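Local coordinates for protein first ORF in transposon ISC1904 (Sulfolobus solfataricus, PDB 3ILX) that probably belongs to the serine recombinases, binding DNA and exchanging its strands during transposition, the present chain being the resolvase-like catalytic domain of the longer protein, at residues L45-R49 with K50-K54; R57-N61 with N62-R66; I68-Y71 with P72-V76. All coordinates share one frame; numbering follows the deposited sequence.

Contact 1: L45-R49 with K50-K54; sequences LNMKR and KGFLK
The guanidinium of Arg49 lies flat over one face of the Phe52 ring, its plane turned only 21° from that of the ring. The stack is off-centre: Arg49 CZ is 4.3 Å from the ring centroid, a cation-pi placement shifted toward the rim, with NH1 above the face and NH2 3.6 Å from Phe52 CB. A bend in the arginine chain at chi3 (-71°) folds the head back over the ring. The group is also held along its edge: NE donates to Asn46 O at 3.0 Å, in the carbonyl plane and close to the guanidinium plane, while NH2 bonds to Leu75 O and Tyr8 OH. Selenomethionine Met47 adds an apolar touch, its CE 4.2 Å from Phe52 CE2.

The backbone turns from loop into helix at this point. Residues Asn46 to Arg49 form a type I turn, and Asn46 OD1 accepts from Lys48 N at 2.8 Å, an Asx turn. Arg49 occupies the N-cap position, and Leu53 N reaches its carbonyl oxygen at 3.0 Å, closing the first turn of helix 50-60. Leu53 CG comes close to the same oxygen. Asp40 accepts from Gly51 N, and Ile82 of the second subunit packs on Phe52.

With only an alanine's methyl in place of Arg49, one face of Phe52 is likely to lose its flat cover, and Asn46 O and Leu75 O this donor. Chemically, a single guanidinium combines stacking with directional bonds in several directions, so its orientation is fixed by both its face and its edge.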
loop_
_atom_site.group_PDB
_atom_site.type_symbol
_atom_site.label_atom_id
_atom_site.label_comp_id
_atom_site.label_asym_id
_atom_site.label_seq_id
_atom_site.Cartn_x
_atom_site.Cartn_y
_atom_site.Cartn_z
ATOM N N LEU A 45 5.033 -3.770 5.593
ATOM C CA LEU A 45 5.497 -2.709 4.702
ATOM C C LEU A 45 6.584 -3.186 3.735
ATOM O O LEU A 45 6.898 -2.484 2.770
ATOM C CB LEU A 45 6.105 -1.547 5.511
ATOM C CG LEU A 45 5.117 -0.640 6.234
ATOM C CD1 LEU A 45 5.845 0.238 7.212
ATOM C CD2 LEU A 45 4.370 0.225 5.199
ATOM N N ASN A 46 7.212 -4.329 4.030
ATOM C CA ASN A 46 8.412 -4.738 3.261
ATOM C C ASN A 46 7.981 -5.431 1.958
ATOM O O ASN A 46 7.449 -6.553 1.964
ATOM C CB ASN A 46 9.339 -5.600 4.121
ATOM C CG ASN A 46 10.565 -6.145 3.353
ATOM O OD1 ASN A 46 10.756 -5.894 2.163
ATOM N ND2 ASN A 46 11.389 -6.909 4.056
HETATM N N MSE A 47 8.153 -4.717 0.855
HETATM C CA MSE A 47 7.721 -5.189 -0.467
HETATM C C MSE A 47 8.715 -6.204 -1.096
HETATM O O MSE A 47 8.464 -6.738 -2.188
HETATM C CB MSE A 47 7.510 -4.001 -1.409
HETATM C CG MSE A 47 6.507 -2.980 -0.923
HETATM SE SE MSE A 47 4.759 -3.710 -1.192
HETATM C CE MSE A 47 4.559 -4.701 0.486
ATOM N N LYS A 48 9.814 -6.481 -0.390
ATOM C CA LYS A 48 10.788 -7.482 -0.827
ATOM C C LYS A 48 10.660 -8.838 -0.119
ATOM O O LYS A 48 11.445 -9.752 -0.387
ATOM C CB LYS A 48 12.217 -6.922 -0.721
ATOM C CG LYS A 48 12.435 -5.679 -1.576
ATOM C CD LYS A 48 13.827 -5.009 -1.359
ATOM C CE LYS A 48 13.891 -3.678 -2.089
ATOM N NZ LYS A 48 15.279 -3.183 -2.475
ATOM N N ARG A 49 9.666 -8.985 0.766
ATOM C CA ARG A 49 9.429 -10.284 1.423
ATOM C C ARG A 49 9.363 -11.419 0.376
ATOM O O ARG A 49 8.520 -11.389 -0.535
ATOM C CB ARG A 49 8.110 -10.264 2.194
ATOM C CG ARG A 49 8.137 -9.666 3.605
ATOM C CD ARG A 49 6.700 -9.630 4.182
ATOM N NE ARG A 49 5.921 -8.626 3.489
ATOM C CZ ARG A 49 4.608 -8.681 3.294
ATOM N NH1 ARG A 49 4.008 -7.688 2.660
ATOM N NH2 ARG A 49 3.886 -9.713 3.708
ATOM N N LYS A 50 10.240 -12.408 0.503
ATOM C CA LYS A 50 10.288 -13.542 -0.453
ATOM C C LYS A 50 9.011 -14.334 -0.503
ATOM O O LYS A 50 8.562 -14.715 -1.578
ATOM C CB LYS A 50 11.369 -14.535 -0.066
ATOM C CG LYS A 50 12.583 -13.888 0.496
ATOM C CD LYS A 50 13.546 -13.459 -0.576
ATOM C CE LYS A 50 14.952 -13.456 0.027
ATOM N NZ LYS A 50 15.923 -12.589 -0.712
ATOM N N GLY A 51 8.461 -14.620 0.676
ATOM C CA GLY A 51 7.228 -15.371 0.766
ATOM C C GLY A 51 6.101 -14.619 0.064
ATOM O O GLY A 51 5.398 -15.201 -0.772
ATOM N N PHE A 52 5.932 -13.332 0.387
ATOM C CA PHE A 52 4.810 -12.542 -0.153
ATOM C C PHE A 52 4.913 -12.405 -1.665
ATOM O O PHE A 52 3.897 -12.483 -2.361
ATOM C CB PHE A 52 4.791 -11.158 0.495
ATOM C CG PHE A 52 3.867 -10.156 -0.169
ATOM C CD1 PHE A 52 2.507 -10.123 0.143
ATOM C CD2 PHE A 52 4.385 -9.175 -1.024
ATOM C CE1 PHE A 52 1.672 -9.181 -0.469
ATOM C CE2 PHE A 52 3.569 -8.223 -1.585
ATOM C CZ PHE A 52 2.185 -8.229 -1.286
ATOM N N LEU A 53 6.141 -12.191 -2.149
ATOM C CA LEU A 53 6.419 -12.100 -3.581
ATOM C C LEU A 53 6.172 -13.425 -4.326
ATOM O O LEU A 53 5.568 -13.413 -5.406
ATOM C CB LEU A 53 7.839 -11.592 -3.834
ATOM C CG LEU A 53 8.087 -10.141 -3.452
ATOM C CD1 LEU A 53 9.573 -9.783 -3.662
ATOM C CD2 LEU A 53 7.166 -9.221 -4.279
ATOM N N LYS A 54 6.604 -14.549 -3.739
ATOM C CA LYS A 54 6.276 -15.877 -4.290
ATOM C C LYS A 54 4.750 -16.012 -4.410
ATOM O O LYS A 54 4.208 -16.352 -5.477
ATOM C CB LYS A 54 6.856 -16.991 -3.422
ATOM C CG LYS A 54 6.460 -18.408 -3.857
ATOM C CD LYS A 54 6.970 -19.432 -2.844
ATOM C CE LYS A 54 6.299 -20.809 -3.009
ATOM N NZ LYS A 54 6.765 -21.432 -4.275
#

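Contact 2: R57-N61 with N62-R66; sequences RMILN and NEVSR
Val64 CG2 fits against the last turn of helix 50-60, 3.7 Å from Met58 CB and 3.8 Å from Ile59 CG1. This is the close-packed side: the methyl also sits against the backbone between those two residues, and Ile6 of strand 4-11 touches both Met58 and Val64. The helix ends there in a Schellman motif. Glu63 N bonds to Met58 O at 2.9 Å, Asn62 N to Ile59 O at 2.9 Å, and Asn62, with its positive phi of 61°, is the C-prime residue.

The opposing character appears at Asn61, Asn62 and Glu63, where polar groups face a more exposed surface. With Asn61 CG anti to the backbone N (chi1 -162°), ND2 donates to Glu63 OE2 at 2.9 Å, on its anti side and 32° out of the carboxylate plane. Glu63 OE1 lies near Met58 CE and is hydrogen-bonded to a glycerol, probably from the crystallisation liquor. One water donates to Asn61 OD1.

The chemistry therefore divides: apolar contact and backbone bonds fix the route from helix to strand 64-69, whereas Asn61 and Glu63 pair at the exposed side and the Asn62 amide bonds to His90 and, weakly, to the same water.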
loop_
_atom_site.group_PDB
_atom_site.type_symbol
_atom_site.label_atom_id
_atom_site.label_comp_id
_atom_site.label_asym_id
_atom_site.label_seq_id
_atom_site.Cartn_x
_atom_site.Cartn_y
_atom_site.Cartn_z
ATOM N N ARG A 57 3.125 -13.659 -7.134
ATOM C CA ARG A 57 3.415 -14.185 -8.456
ATOM C C ARG A 57 2.606 -15.443 -8.742
ATOM O O ARG A 57 2.132 -15.630 -9.854
ATOM C CB ARG A 57 4.915 -14.434 -8.630
ATOM C CG ARG A 57 5.674 -13.130 -8.695
ATOM C CD ARG A 57 7.155 -13.278 -8.390
ATOM N NE ARG A 57 7.741 -11.941 -8.304
ATOM C CZ ARG A 57 8.938 -11.656 -7.807
ATOM N NH1 ARG A 57 9.709 -12.616 -7.310
ATOM N NH2 ARG A 57 9.363 -10.401 -7.804
HETATM N N MSE A 58 2.420 -16.290 -7.732
HETATM C CA MSE A 58 1.612 -17.479 -7.943
HETATM C C MSE A 58 0.155 -17.123 -8.263
HETATM O O MSE A 58 -0.448 -17.746 -9.123
HETATM C CB MSE A 58 1.667 -18.405 -6.728
HETATM C CG MSE A 58 2.962 -19.174 -6.609
HETATM SE SE MSE A 58 2.854 -20.245 -4.980
HETATM C CE MSE A 58 1.833 -21.752 -5.714
ATOM N N ILE A 59 -0.403 -16.155 -7.534
ATOM C CA ILE A 59 -1.791 -15.722 -7.773
ATOM C C ILE A 59 -1.915 -15.215 -9.205
ATOM O O ILE A 59 -2.812 -15.621 -9.948
ATOM C CB ILE A 59 -2.222 -14.611 -6.788
ATOM C CG1 ILE A 59 -2.290 -15.156 -5.363
ATOM C CG2 ILE A 59 -3.588 -13.987 -7.191
ATOM C CD1 ILE A 59 -2.322 -14.066 -4.265
ATOM N N LEU A 60 -0.990 -14.331 -9.578
ATOM C CA LEU A 60 -0.932 -13.718 -10.896
ATOM C C LEU A 60 -0.718 -14.734 -12.015
ATOM O O LEU A 60 -1.136 -14.491 -13.158
ATOM C CB LEU A 60 0.175 -12.661 -10.941
ATOM C CG LEU A 60 -0.084 -11.336 -10.214
ATOM C CD1 LEU A 60 1.235 -10.537 -10.005
ATOM C CD2 LEU A 60 -1.138 -10.504 -10.954
ATOM N N ASN A 61 -0.068 -15.852 -11.686
ATOM C CA ASN A 61 0.121 -16.958 -12.619
ATOM C C ASN A 61 -1.008 -18.005 -12.554
ATOM O O ASN A 61 -0.870 -19.104 -13.077
ATOM C CB ASN A 61 1.484 -17.617 -12.423
ATOM C CG ASN A 61 1.916 -18.467 -13.649
ATOM O OD1 ASN A 61 1.516 -18.205 -14.791
ATOM N ND2 ASN A 61 2.715 -19.490 -13.404
ATOM N N ASN A 62 -2.109 -17.654 -11.904
ATOM C CA ASN A 62 -3.278 -18.520 -11.826
ATOM C C ASN A 62 -3.005 -19.855 -11.152
ATOM O O ASN A 62 -3.546 -20.861 -11.564
ATOM C CB ASN A 62 -3.877 -18.762 -13.230
ATOM C CG ASN A 62 -4.295 -17.471 -13.906
ATOM O OD1 ASN A 62 -4.999 -16.660 -13.310
ATOM N ND2 ASN A 62 -3.828 -17.256 -15.128
ATOM N N GLU A 63 -2.168 -19.867 -10.126
ATOM C CA GLU A 63 -1.844 -21.121 -9.434
ATOM C C GLU A 63 -2.677 -21.325 -8.157
ATOM O O GLU A 63 -2.617 -22.372 -7.526
ATOM C CB GLU A 63 -0.360 -21.175 -9.079
ATOM C CG GLU A 63 0.542 -21.262 -10.277
ATOM C CD GLU A 63 2.006 -21.072 -9.937
ATOM O OE1 GLU A 63 2.545 -21.800 -9.079
ATOM O OE2 GLU A 63 2.634 -20.195 -10.556
ATOM N N VAL A 64 -3.450 -20.311 -7.795
ATOM C CA VAL A 64 -3.987 -20.204 -6.435
ATOM C C VAL A 64 -5.506 -20.111 -6.445
ATOM O O VAL A 64 -6.096 -19.285 -7.144
ATOM C CB VAL A 64 -3.376 -19.009 -5.651
ATOM C CG1 VAL A 64 -3.648 -19.142 -4.157
ATOM C CG2 VAL A 64 -1.860 -18.922 -5.863
ATOM N N SER A 65 -6.125 -20.980 -5.662
ATOM C CA SER A 65 -7.559 -20.946 -5.486
ATOM C C SER A 65 -7.919 -20.095 -4.275
ATOM O O SER A 65 -8.915 -19.358 -4.283
ATOM C CB SER A 65 -8.076 -22.363 -5.281
ATOM O OG SER A 65 -9.385 -22.347 -4.733
ATOM N N ARG A 66 -7.116 -20.204 -3.224
ATOM C CA ARG A 66 -7.472 -19.579 -1.955
ATOM C C ARG A 66 -6.229 -19.289 -1.082
ATOM O O ARG A 66 -5.321 -20.121 -0.996
ATOM C CB ARG A 66 -8.457 -20.509 -1.233
ATOM C CG ARG A 66 -9.144 -19.886 -0.092
ATOM C CD ARG A 66 -10.195 -20.834 0.459
ATOM N NE ARG A 66 -11.436 -20.881 -0.310
ATOM C CZ ARG A 66 -12.488 -21.625 0.039
ATOM N NH1 ARG A 66 -12.435 -22.388 1.129
ATOM N NH2 ARG A 66 -13.594 -21.623 -0.695
HETATM O O HOH W 1 -0.942 -18.153 -16.562
#

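Contact 3: I68-Y71 with P72-V76; sequences ITAY and PDRLV
Arg74 runs alongside Tyr71, both side chains heading the same way, and the arginine can be followed from root to tip. CB starts close to Thr69 OG1, at 3.0 Å; that hydroxyl is bonded to Tyr8 O. CG then passes over the tyrosine ring, 4.0 Å from its centroid and 15° off the normal, a CH-pi contact, with Ala70 CB 4.1 Å away at its flank. CD continues toward the far half of the ring, 3.8 Å from Tyr71 CE1. Bends at chi2 (-55°) and chi3 (88°) curl the chain here, carrying the head round beneath the phenol oxygen: Tyr71 OH stands over the centre of the guanidinium face, 3.4 Å from CZ. NE is near this oxygen too, but the angle is too poor for a hydrogen bond.

At the tip, NH1 donates to Arg10 O and NH2 forms a salt bridge with Glu107. NE and NH2 also point at Asp73 OD1, though the place of that atom is doubtful in the model; Asp73 OD2 bonds to Thr103 and pairs with Arg77.

The backbone helps set this geometry, since Arg74 N bonds to Tyr71 O at 3.0 Å as strand 64-69 gives way to a short, weakly bonded helix at about 72-75. Thr69 CG2 meets Leu75 CD1 at 3.9 Å on the apolar side. Residues Asp73 to Arg77 match the DRLxR signature of serine recombinases. With its stem lodged against tyrosine and its nitrogens shared among oxygen acceptors, the buried guanidinium is probably held in one orientation.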
loop_
_atom_site.group_PDB
_atom_site.type_symbol
_atom_site.label_atom_id
_atom_site.label_comp_id
_atom_site.label_asym_id
_atom_site.label_seq_id
_atom_site.Cartn_x
_atom_site.Cartn_y
_atom_site.Cartn_z
ATOM N N ILE A 68 -5.357 -18.238 2.878
ATOM C CA ILE A 68 -5.887 -18.049 4.230
ATOM C C ILE A 68 -4.816 -17.387 5.119
ATOM O O ILE A 68 -3.646 -17.768 5.114
ATOM C CB ILE A 68 -6.422 -19.351 4.846
ATOM C CG1 ILE A 68 -7.516 -19.973 3.941
ATOM C CG2 ILE A 68 -6.992 -19.092 6.266
ATOM C CD1 ILE A 68 -7.045 -21.046 3.060
ATOM N N THR A 69 -5.229 -16.336 5.816
ATOM C CA THR A 69 -4.319 -15.607 6.683
ATOM C C THR A 69 -5.098 -15.266 7.949
ATOM O O THR A 69 -6.356 -15.333 7.953
ATOM C CB THR A 69 -3.634 -14.412 5.891
ATOM O OG1 THR A 69 -2.494 -13.933 6.609
ATOM C CG2 THR A 69 -4.606 -13.296 5.606
ATOM N N ALA A 70 -4.383 -14.999 9.048
ATOM C CA ALA A 70 -5.046 -14.754 10.344
ATOM C C ALA A 70 -5.923 -13.484 10.382
ATOM O O ALA A 70 -7.027 -13.471 10.961
ATOM C CB ALA A 70 -4.006 -14.740 11.474
ATOM N N TYR A 71 -5.403 -12.415 9.788
ATOM C CA TYR A 71 -6.121 -11.156 9.605
ATOM C C TYR A 71 -5.449 -10.337 8.486
ATOM O O TYR A 71 -4.325 -10.682 8.039
ATOM C CB TYR A 71 -6.269 -10.379 10.938
ATOM C CG TYR A 71 -5.045 -10.444 11.833
ATOM C CD1 TYR A 71 -4.017 -9.504 11.689
ATOM C CD2 TYR A 71 -4.907 -11.437 12.819
ATOM C CE1 TYR A 71 -2.895 -9.532 12.506
ATOM C CE2 TYR A 71 -3.759 -11.488 13.626
ATOM C CZ TYR A 71 -2.754 -10.529 13.446
ATOM O OH TYR A 71 -1.600 -10.513 14.218
ATOM N N PRO A 72 -6.133 -9.270 8.011
ATOM C CA PRO A 72 -5.663 -8.626 6.772
ATOM C C PRO A 72 -4.206 -8.095 6.823
ATOM O O PRO A 72 -3.451 -8.274 5.833
ATOM C CB PRO A 72 -6.686 -7.487 6.547
ATOM C CG PRO A 72 -8.000 -8.039 7.242
ATOM C CD PRO A 72 -7.435 -8.730 8.474
ATOM N N ASP A 73 -3.795 -7.496 7.956
ATOM C CA ASP A 73 -2.424 -6.910 8.021
ATOM C C ASP A 73 -1.297 -7.951 8.063
ATOM O O ASP A 73 -0.118 -7.608 7.897
ATOM C CB ASP A 73 -2.274 -5.825 9.102
ATOM C CG ASP A 73 -1.871 -6.381 10.454
ATOM O OD1 ASP A 73 -1.970 -7.614 10.661
ATOM O OD2 ASP A 73 -1.466 -5.574 11.330
ATOM N N ARG A 74 -1.650 -9.232 8.192
ATOM C CA ARG A 74 -0.646 -10.263 7.925
ATOM C C ARG A 74 -0.095 -10.155 6.498
ATOM O O ARG A 74 1.122 -10.321 6.280
ATOM C CB ARG A 74 -1.192 -11.668 8.181
ATOM C CG ARG A 74 -1.568 -11.950 9.674
ATOM C CD ARG A 74 -0.359 -11.680 10.599
ATOM N NE ARG A 74 -0.283 -10.286 11.046
ATOM C CZ ARG A 74 0.694 -9.791 11.813
ATOM N NH1 ARG A 74 1.726 -10.572 12.181
ATOM N NH2 ARG A 74 0.648 -8.508 12.210
ATOM N N LEU A 75 -0.963 -9.872 5.533
ATOM C CA LEU A 75 -0.515 -9.777 4.125
ATOM C C LEU A 75 0.238 -8.500 3.836
ATOM O O LEU A 75 1.339 -8.539 3.278
ATOM C CB LEU A 75 -1.679 -9.960 3.114
ATOM C CG LEU A 75 -1.963 -11.452 2.885
ATOM C CD1 LEU A 75 -3.380 -11.693 2.276
ATOM C CD2 LEU A 75 -0.836 -12.120 2.052
ATOM N N VAL A 76 -0.370 -7.365 4.167
ATOM C CA VAL A 76 0.226 -6.052 3.906
ATOM C C VAL A 76 -0.293 -5.044 4.902
ATOM O O VAL A 76 -1.394 -5.220 5.470
ATOM C CB VAL A 76 -0.126 -5.480 2.484
ATOM C CG1 VAL A 76 0.697 -6.154 1.390
ATOM C CG2 VAL A 76 -1.631 -5.598 2.194
#

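Overall arrangement
All three contacts lie along one run of the alpha/beta domain, from the loop before helix 50-60 to Val76. Contact 3 is buried, its centre about 6 Å from the centre of the chain; contacts 1 and 2 are partly buried, their centres about 9 Å and 18 Å from it. Contacts 1 and 2 mark the two ends of helix 50-60 and both touch the second subunit, while contacts 2 and 3 share strand 64-69. In contact 1 a guanidinium stacks flat on its ring; in contact 3 a methylene meets the ring and the guanidinium is steeply inclined to it. These two meet where Phe52 packs on Val76. Contact 2 combines a Schellman helix end with aliphatic packing and a polar exposed side.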